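PDB 3RJU: beta-lactamase/D-alanine Carboxypeptidase from Yersinia pestis, which probably hydrolyses beta-lactams or D-alanyl-D-alanine peptides as a serine enzyme of the beta-lactamase and penicillin-binding protein family. Local coordinates for residues G25-V30 and F324-R329; L57-S62 and G307-Y312; K194-T199 and G227-T232. One frame throughout, in Å; residues are numbered along the deposited sequence.

Contact 1: residues G25-V30 and F324-R329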
loop_
_atom_site.group_PDB
_atom_site.type_symbol
_atom_site.label_atom_id
_atom_site.label_comp_id
_atom_site.label_asym_id
_atom_site.label_seq_id
_atom_site.Cartn_x
_atom_site.Cartn_y
_atom_site.Cartn_z
ATOM N N GLY A 25 -17.957 8.255 3.100
ATOM C CA GLY A 25 -18.000 7.153 4.046
ATOM C C GLY A 25 -16.615 6.869 4.579
ATOM O O GLY A 25 -15.616 7.214 3.941
HETATM N N MSE A 26 -16.546 6.230 5.740
HETATM C CA MSE A 26 -15.260 5.915 6.362
HETATM C C MSE A 26 -15.331 4.623 7.159
HETATM O O MSE A 26 -16.332 4.359 7.855
HETATM C CB MSE A 26 -14.827 7.051 7.291
HETATM C CG MSE A 26 -13.516 6.780 8.020
HETATM SE SE MSE A 26 -12.993 8.349 9.017
HETATM C CE MSE A 26 -12.500 7.586 10.674
ATOM N N ALA A 27 -14.269 3.816 7.070
ATOM C CA ALA A 27 -14.054 2.751 8.034
ATOM C C ALA A 27 -12.688 2.933 8.685
ATOM O O ALA A 27 -11.691 3.207 8.011
ATOM C CB ALA A 27 -14.144 1.374 7.377
ATOM N N LEU A 28 -12.654 2.756 10.003
ATOM C CA LEU A 28 -11.439 2.913 10.794
ATOM C C LEU A 28 -11.225 1.626 11.590
ATOM O O LEU A 28 -12.156 1.136 12.257
ATOM C CB LEU A 28 -11.595 4.101 11.767
ATOM C CG LEU A 28 -10.415 4.399 12.704
ATOM C CD1 LEU A 28 -9.209 4.955 11.952
ATOM C CD2 LEU A 28 -10.869 5.400 13.765
ATOM N N VAL A 29 -10.006 1.091 11.526
ATOM C CA VAL A 29 -9.660 -0.135 12.217
ATOM C C VAL A 29 -8.451 0.162 13.076
ATOM O O VAL A 29 -7.400 0.577 12.561
ATOM C CB VAL A 29 -9.277 -1.266 11.229
ATOM C CG1 VAL A 29 -8.833 -2.525 11.993
ATOM C CG2 VAL A 29 -10.449 -1.577 10.296
ATOM N N VAL A 30 -8.590 -0.065 14.382
ATOM C CA VAL A 30 -7.510 0.194 15.318
ATOM C C VAL A 30 -7.156 -1.098 16.037
ATOM O O VAL A 30 -8.033 -1.754 16.612
ATOM C CB VAL A 30 -7.918 1.272 16.366
ATOM C CG1 VAL A 30 -6.786 1.529 17.363
ATOM C CG2 VAL A 30 -8.321 2.573 15.673
ATOM N N PHE A 324 -5.582 1.543 10.557
ATOM C CA PHE A 324 -5.876 1.584 9.133
ATOM C C PHE A 324 -7.159 2.387 8.933
ATOM O O PHE A 324 -8.156 2.176 9.646
ATOM C CB PHE A 324 -6.115 0.173 8.594
ATOM C CG PHE A 324 -6.622 0.147 7.174
ATOM C CD1 PHE A 324 -5.784 0.519 6.119
ATOM C CD2 PHE A 324 -7.919 -0.254 6.884
ATOM C CE1 PHE A 324 -6.235 0.503 4.804
ATOM C CE2 PHE A 324 -8.376 -0.269 5.573
ATOM C CZ PHE A 324 -7.526 0.103 4.529
ATOM N N VAL A 325 -7.159 3.279 7.949
ATOM C CA VAL A 325 -8.358 4.043 7.668
ATOM C C VAL A 325 -8.611 4.068 6.173
ATOM O O VAL A 325 -7.681 4.079 5.367
ATOM C CB VAL A 325 -8.273 5.507 8.228
ATOM C CG1 VAL A 325 -7.133 6.265 7.569
ATOM C CG2 VAL A 325 -9.592 6.228 8.034
ATOM N N VAL A 326 -9.884 4.028 5.805
ATOM C CA VAL A 326 -10.266 4.149 4.413
ATOM C C VAL A 326 -11.410 5.160 4.349
ATOM O O VAL A 326 -12.356 5.116 5.169
ATOM C CB VAL A 326 -10.687 2.792 3.759
ATOM C CG1 VAL A 326 -11.760 2.064 4.583
ATOM C CG2 VAL A 326 -11.168 3.045 2.320
ATOM N N VAL A 327 -11.306 6.085 3.409
ATOM C CA VAL A 327 -12.331 7.099 3.202
ATOM C C VAL A 327 -12.688 7.158 1.730
ATOM O O VAL A 327 -11.820 7.067 0.866
ATOM C CB VAL A 327 -11.789 8.492 3.677
ATOM C CG1 VAL A 327 -12.449 9.670 2.937
ATOM C CG2 VAL A 327 -11.889 8.638 5.199
ATOM N N THR A 328 -13.974 7.278 1.425
ATOM C CA THR A 328 -14.375 7.677 0.089
ATOM C C THR A 328 -14.468 9.219 0.021
ATOM O O THR A 328 -15.055 9.869 0.894
ATOM C CB THR A 328 -15.706 7.031 -0.307
ATOM O OG1 THR A 328 -16.602 7.115 0.807
ATOM C CG2 THR A 328 -15.515 5.563 -0.682
ATOM N N ARG A 329 -13.855 9.804 -1.005
ATOM C CA ARG A 329 -13.709 11.259 -1.099
ATOM C C ARG A 329 -15.022 11.979 -1.391
ATOM O O ARG A 329 -15.842 11.496 -2.162
ATOM C CB ARG A 329 -12.739 11.617 -2.231
ATOM C CG ARG A 329 -11.294 11.141 -2.011
ATOM C CD ARG A 329 -10.382 11.811 -3.047
ATOM N NE ARG A 329 -10.282 13.244 -2.786
ATOM C CZ ARG A 329 -10.883 14.198 -3.508
ATOM N NH1 ARG A 329 -10.758 15.476 -3.164
ATOM N NH2 ARG A 329 -11.619 13.886 -4.568
#
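Residues 25-30 and 324-328 run antiparallel as adjacent strands, with their axes 4.8 Å apart at the closest point, Ala27 pairing with Val326 and Val29 with Phe324 through hydrogen-bonded bridges, and Met26 with Val327 and Leu28 with Val325 through non-hydrogen-bonded ones. The ladder is regular: Val326 N reaches Ala27 O at 3.0 Å, and Val29 N reaches Phe324 O at 2.9 Å. CA-H groups of Met26, Leu28, Val325 and Val327 also approach carbonyl oxygens across the gap. At the Gly25 end Thr328 brings in its side chain as well. Its OG1 lies between backbone N and carbonyl carbon (chi1 43°) and accepts from Gly25 N at 2.9 Å, though the N-H is well bent from a straight line (134°).

On one face sit Met26, Leu28, Val325 and Val327. Met26, a selenomethionine, slants across both valines: its CG lies 3.7 Å from Val327 CG2, while SE comes within van der Waals range of CG2 of Val327 and of Val325. Leu28 CD1 lies 3.9 Å from Val325 CB. On the other face, Ala27 CB meets Val326 CG1 at 3.7 Å, and Val29 CG2 lies at the edge of the Phe324 ring. Beta-branched valines favour extended backbones, and the small alanine fits close beside Val326.

The pair lies inside the large antiparallel sheet, with strand 35-42 next to 25-32 and strand 309-316 next to 321-328. Helix 336-349 covers the Val325 and Val327 face, through Met338 and Val342, and helix 233-241 packs on Ala27, Val29 and Phe324.

Contact 2: residues L57-S62 and G307-Y312; sequences LIRIAS and GGFITY
In Phe309, chi1 of -73° sets CG anti to the carbonyl carbon, and chi2, close to a right angle, turns the ring so that one face meets the backbone of Ile58 and Arg59, while Thr311 OG1, between backbone N and carbonyl carbon (chi1 48°), is turned to Ile60 O. Arg59 N lies over the centre of the phenyl face, 3.5 Å above its plane, with Ile58 C above the same face nearer the rim. At one side of the ring Ile58 CB meets CE1 at 3.7 Å; at another, Arg59 CB touches CD2 at 3.6 Å and CG lies by CD2 and CE2. A flat aromatic residue thus lies against a peptide and two aliphatic stems at once.

Arg59 extends from CG to NE, crossing Phe309 at about a right angle, with guanidinium and ring planes 71° apart. NE donates to water 1 at 2.8 Å in the guanidinium plane, and this water donates to Gly307 O at 2.6 Å. The NH2 group bonds instead to the carbonyls of Ser215 and Arg216, so the cationic end is held by neutral oxygens. Gly307 has positive phi, and a CB there would collide with Arg59 CD. Farther along, Thr311 OG1 donates to Ile60 O at 2.9 Å, from well above the carbonyl plane, and its CG2 packs against Arg59 O.

Ala61 CB points toward Thr311 and lies about 4 Å from a bound citrate, probably from the crystallisation liquor. The next residue, Ser62, has its OG bonded to that citrate and to Lys65 NZ. With Tyr159 and Lys302 close by, this fits the SxxK, YxN and KTG motifs of serine beta-lactamases and penicillin-binding proteins, Ser62 being the probable nucleophile at a helix start beside the large antiparallel sheet.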
loop_
_atom_site.group_PDB
_atom_site.type_symbol
_atom_site.label_atom_id
_atom_site.label_comp_id
_atom_site.label_asym_id
_atom_site.label_seq_id
_atom_site.Cartn_x
_atom_site.Cartn_y
_atom_site.Cartn_z
ATOM N N LEU A 57 -16.652 -3.453 0.388
ATOM C CA LEU A 57 -15.488 -3.533 -0.492
ATOM C C LEU A 57 -14.882 -2.150 -0.641
ATOM O O LEU A 57 -15.595 -1.144 -0.773
ATOM C CB LEU A 57 -15.831 -4.127 -1.869
ATOM C CG LEU A 57 -14.663 -4.864 -2.544
ATOM C CD1 LEU A 57 -14.341 -6.153 -1.791
ATOM C CD2 LEU A 57 -14.947 -5.160 -4.019
ATOM N N ILE A 58 -13.560 -2.110 -0.643
ATOM C CA ILE A 58 -12.829 -0.859 -0.781
ATOM C C ILE A 58 -11.692 -1.057 -1.781
ATOM O O ILE A 58 -11.245 -2.192 -2.000
ATOM C CB ILE A 58 -12.239 -0.404 0.569
ATOM C CG1 ILE A 58 -11.222 -1.421 1.107
ATOM C CG2 ILE A 58 -13.354 -0.194 1.596
ATOM C CD1 ILE A 58 -10.621 -1.033 2.468
ATOM N N ARG A 59 -11.235 0.035 -2.390
ATOM C CA ARG A 59 -9.950 0.020 -3.087
ATOM C C ARG A 59 -8.873 0.440 -2.097
ATOM O O ARG A 59 -8.950 1.542 -1.520
ATOM C CB ARG A 59 -9.946 0.990 -4.272
ATOM C CG ARG A 59 -11.032 0.702 -5.315
ATOM C CD ARG A 59 -10.825 1.573 -6.544
ATOM N NE ARG A 59 -11.930 1.518 -7.503
ATOM C CZ ARG A 59 -11.959 0.739 -8.585
ATOM N NH1 ARG A 59 -10.948 -0.086 -8.868
ATOM N NH2 ARG A 59 -13.001 0.797 -9.401
ATOM N N ILE A 60 -7.875 -0.415 -1.868
ATOM C CA ILE A 60 -6.818 -0.005 -0.943
ATOM C C ILE A 60 -5.739 0.836 -1.624
ATOM O O ILE A 60 -4.845 1.368 -0.962
ATOM C CB ILE A 60 -6.190 -1.199 -0.160
ATOM C CG1 ILE A 60 -5.340 -2.092 -1.080
ATOM C CG2 ILE A 60 -7.286 -2.019 0.543
ATOM C CD1 ILE A 60 -4.607 -3.210 -0.302
ATOM N N ALA A 61 -5.836 0.968 -2.945
ATOM C CA ALA A 61 -4.881 1.766 -3.701
ATOM C C ALA A 61 -3.464 1.334 -3.329
ATOM O O ALA A 61 -3.199 0.140 -3.255
ATOM C CB ALA A 61 -5.108 3.283 -3.478
ATOM N N SER A 62 -2.562 2.276 -3.058
ATOM C CA SER A 62 -1.137 1.929 -2.914
ATOM C C SER A 62 -0.748 1.159 -1.644
ATOM O O SER A 62 0.423 0.805 -1.460
ATOM C CB SER A 62 -0.251 3.165 -3.098
ATOM O OG SER A 62 -0.390 3.670 -4.417
ATOM N N GLY A 307 -9.326 6.112 -7.467
ATOM C CA GLY A 307 -10.698 5.709 -7.743
ATOM C C GLY A 307 -11.710 6.196 -6.714
ATOM O O GLY A 307 -12.705 5.515 -6.451
ATOM N N GLY A 308 -11.465 7.363 -6.125
ATOM C CA GLY A 308 -12.394 7.924 -5.157
ATOM C C GLY A 308 -12.122 7.487 -3.726
ATOM O O GLY A 308 -12.820 7.923 -2.800
ATOM N N PHE A 309 -11.112 6.625 -3.544
ATOM C CA PHE A 309 -10.712 6.150 -2.214
ATOM C C PHE A 309 -9.418 6.805 -1.785
ATOM O O PHE A 309 -8.527 7.031 -2.614
ATOM C CB PHE A 309 -10.482 4.633 -2.201
ATOM C CG PHE A 309 -11.745 3.826 -2.278
ATOM C CD1 PHE A 309 -12.356 3.335 -1.120
ATOM C CD2 PHE A 309 -12.351 3.603 -3.502
ATOM C CE1 PHE A 309 -13.528 2.611 -1.190
ATOM C CE2 PHE A 309 -13.528 2.869 -3.582
ATOM C CZ PHE A 309 -14.118 2.382 -2.416
ATOM N N ILE A 310 -9.303 7.071 -0.488
ATOM C CA ILE A 310 -8.006 7.350 0.123
ATOM C C ILE A 310 -7.804 6.416 1.314
ATOM O O ILE A 310 -8.750 6.108 2.053
ATOM C CB ILE A 310 -7.819 8.824 0.539
ATOM C CG1 ILE A 310 -8.970 9.318 1.434
ATOM C CG2 ILE A 310 -7.631 9.704 -0.711
ATOM C CD1 ILE A 310 -8.682 10.695 2.015
ATOM N N THR A 311 -6.572 5.945 1.489
ATOM C CA THR A 311 -6.270 4.995 2.539
ATOM C C THR A 311 -4.983 5.383 3.233
ATOM O O THR A 311 -4.120 6.056 2.667
ATOM C CB THR A 311 -6.091 3.554 1.985
ATOM O OG1 THR A 311 -5.216 3.585 0.858
ATOM C CG2 THR A 311 -7.424 2.963 1.538
ATOM N N TYR A 312 -4.862 4.962 4.480
ATOM C CA TYR A 312 -3.646 5.219 5.227
ATOM C C TYR A 312 -3.500 4.151 6.285
ATOM O O TYR A 312 -4.479 3.763 6.949
ATOM C CB TYR A 312 -3.717 6.607 5.861
ATOM C CG TYR A 312 -2.485 7.067 6.619
ATOM C CD1 TYR A 312 -1.227 7.127 5.992
ATOM C CD2 TYR A 312 -2.577 7.465 7.961
ATOM C CE1 TYR A 312 -0.106 7.574 6.682
ATOM C CE2 TYR A 312 -1.455 7.915 8.655
ATOM C CZ TYR A 312 -0.224 7.958 8.015
ATOM O OH TYR A 312 0.905 8.395 8.691
HETATM O O HOH W 1 -13.921 3.458 -7.561
#

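Contact 3: residues K194-T199 and G227-T232; sequences KNTTLT and GGIYST
Thr197 and Tyr230 form a single antiparallel bridge with both bonds made: Thr197 N donates to Tyr230 O at 3.0 Å, and Tyr230 N to Thr197 O at 2.9 Å. Thr197 O also lies in the plane of the tyrosine ring at its edge, 3.4 Å from CD2. Next along, Ser231 OG donates to Thr196 OG1 at 2.7 Å; that threonine oxygen is bonded as well to Asp235 OD2, which also accepts from Asn195 N. Small hydroxyl residues suit a place where two segments lie this near. Thr196 CG2 turns to Ile229 CG2 at 3.5 Å.

Asn195 ND2 and Thr232 OG1 both donate to water 2, while Asn195 CB packs on Thr232 CG2. Asn195 OD1 is taken by Arg207 and Gln204, and Thr232 OG1, at the N-cap, accepts from Asp235 N at the start of helix 233-241. Thr197 OG1 accepts from Thr199 N, an ST turn, and Tyr230 OH is hydrogen-bonded to Gly218 O. Leu198 CD2 fits closely over Gly228 C, at 3.5 Å, where glycine has no side chain to obstruct it.

Thr196, Ser231, Asn195 and Thr232 thus all find partners, consistent with an irregular loop held by side-chain hydrogen bonds together with a single bridge.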
loop_
_atom_site.group_PDB
_atom_site.type_symbol
_atom_site.label_atom_id
_atom_site.label_comp_id
_atom_site.label_asym_id
_atom_site.label_seq_id
_atom_site.Cartn_x
_atom_site.Cartn_y
_atom_site.Cartn_z
ATOM N N LYS A 194 -10.994 -13.210 2.401
ATOM C CA LYS A 194 -11.822 -13.797 1.362
ATOM C C LYS A 194 -12.345 -12.750 0.405
ATOM O O LYS A 194 -12.943 -13.093 -0.611
ATOM C CB LYS A 194 -13.005 -14.515 1.997
ATOM C CG LYS A 194 -13.811 -13.574 2.878
ATOM C CD LYS A 194 -14.902 -14.260 3.672
ATOM C CE LYS A 194 -15.557 -13.261 4.625
ATOM N NZ LYS A 194 -16.580 -13.911 5.500
ATOM N N ASN A 195 -12.144 -11.477 0.734
ATOM C CA ASN A 195 -12.582 -10.410 -0.165
ATOM C C ASN A 195 -11.445 -9.543 -0.682
ATOM O O ASN A 195 -11.668 -8.405 -1.093
ATOM C CB ASN A 195 -13.639 -9.540 0.522
ATOM C CG ASN A 195 -14.982 -10.213 0.579
ATOM O OD1 ASN A 195 -15.477 -10.687 -0.434
ATOM N ND2 ASN A 195 -15.561 -10.300 1.772
ATOM N N THR A 196 -10.225 -10.076 -0.653
ATOM C CA THR A 196 -9.050 -9.318 -1.073
ATOM C C THR A 196 -8.581 -9.879 -2.412
ATOM O O THR A 196 -8.199 -11.053 -2.507
ATOM C CB THR A 196 -7.936 -9.356 -0.000
ATOM O OG1 THR A 196 -8.429 -8.768 1.216
ATOM C CG2 THR A 196 -6.684 -8.589 -0.461
ATOM N N THR A 197 -8.645 -9.051 -3.453
ATOM C CA THR A 197 -8.630 -9.576 -4.807
ATOM C C THR A 197 -8.318 -8.492 -5.835
ATOM O O THR A 197 -8.512 -7.306 -5.567
ATOM C CB THR A 197 -10.006 -10.216 -5.149
ATOM O OG1 THR A 197 -9.952 -10.814 -6.450
ATOM C CG2 THR A 197 -11.136 -9.177 -5.114
ATOM N N LEU A 198 -7.824 -8.913 -7.001
ATOM C CA LEU A 198 -7.655 -8.055 -8.167
ATOM C C LEU A 198 -8.746 -8.347 -9.185
ATOM O O LEU A 198 -8.845 -7.685 -10.219
ATOM C CB LEU A 198 -6.294 -8.306 -8.820
ATOM C CG LEU A 198 -5.079 -7.918 -7.985
ATOM C CD1 LEU A 198 -3.825 -8.676 -8.440
ATOM C CD2 LEU A 198 -4.866 -6.401 -8.004
ATOM N N THR A 199 -9.571 -9.340 -8.889
ATOM C CA THR A 199 -10.588 -9.782 -9.828
ATOM C C THR A 199 -11.926 -10.000 -9.105
ATOM O O THR A 199 -12.389 -11.134 -8.948
ATOM C CB THR A 199 -10.145 -11.094 -10.525
ATOM O OG1 THR A 199 -9.880 -12.095 -9.534
ATOM C CG2 THR A 199 -8.853 -10.870 -11.327
ATOM N N GLY A 227 -1.201 -0.789 -7.134
ATOM C CA GLY A 227 -2.405 -0.199 -6.572
ATOM C C GLY A 227 -3.760 -0.851 -6.731
ATOM O O GLY A 227 -4.738 -0.326 -6.210
ATOM N N GLY A 228 -3.840 -1.983 -7.427
ATOM C CA GLY A 228 -5.142 -2.498 -7.832
ATOM C C GLY A 228 -5.981 -3.258 -6.819
ATOM O O GLY A 228 -7.127 -3.595 -7.100
ATOM N N ILE A 229 -5.420 -3.571 -5.655
ATOM C CA ILE A 229 -6.075 -4.538 -4.774
ATOM C C ILE A 229 -7.362 -3.991 -4.149
ATOM O O ILE A 229 -7.394 -2.879 -3.635
ATOM C CB ILE A 229 -5.097 -5.107 -3.692
ATOM C CG1 ILE A 229 -4.002 -5.954 -4.352
ATOM C CG2 ILE A 229 -5.862 -5.923 -2.622
ATOM C CD1 ILE A 229 -2.939 -6.427 -3.370
ATOM N N TYR A 230 -8.432 -4.767 -4.252
ATOM C CA TYR A 230 -9.649 -4.516 -3.488
ATOM C C TYR A 230 -9.569 -5.305 -2.192
ATOM O O TYR A 230 -9.023 -6.408 -2.160
ATOM C CB TYR A 230 -10.873 -4.995 -4.234
ATOM C CG TYR A 230 -11.149 -4.385 -5.583
ATOM C CD1 TYR A 230 -12.041 -3.310 -5.716
ATOM C CD2 TYR A 230 -10.587 -4.916 -6.745
ATOM C CE1 TYR A 230 -12.337 -2.773 -6.947
ATOM C CE2 TYR A 230 -10.887 -4.370 -8.003
ATOM C CZ TYR A 230 -11.772 -3.323 -8.095
ATOM O OH TYR A 230 -12.078 -2.788 -9.331
ATOM N N SER A 231 -10.147 -4.765 -1.124
ATOM C CA SER A 231 -10.215 -5.507 0.125
ATOM C C SER A 231 -11.452 -5.085 0.923
ATOM O O SER A 231 -12.406 -4.507 0.360
ATOM C CB SER A 231 -8.919 -5.322 0.930
ATOM O OG SER A 231 -8.850 -6.223 2.026
ATOM N N THR A 232 -11.443 -5.352 2.226
ATOM C CA THR A 232 -12.510 -4.883 3.108
ATOM C C THR A 232 -11.858 -4.479 4.419
ATOM O O THR A 232 -10.719 -4.880 4.700
ATOM C CB THR A 232 -13.512 -6.002 3.428
ATOM O OG1 THR A 232 -12.801 -7.082 4.061
ATOM C CG2 THR A 232 -14.226 -6.508 2.159
HETATM O O HOH W 2 -14.086 -9.520 4.043
#

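How the contacts relate
From the N terminus, strand 25-32 comes first, and contact 1 joins it to strand 321-328 near the C terminus, enclosing most of the chain. Within that span contact 2 brings 57-62 to 307-312, and within this in turn contact 3 brings 194-199 to 227-232; the loops nest and none cross. The innermost holds the disulfide Cys205-Cys217. Contact 1 lies in the large antiparallel sheet, and contact 2 reaches it through strand 309-316, neighbour of 321-328. Contacts 2 and 3 meet in the small sheet, through bonds between Ile58 and Ser231 and between Ile60 and Ile229. Contact 2 therefore connects the large sheet to the loop region of contact 3.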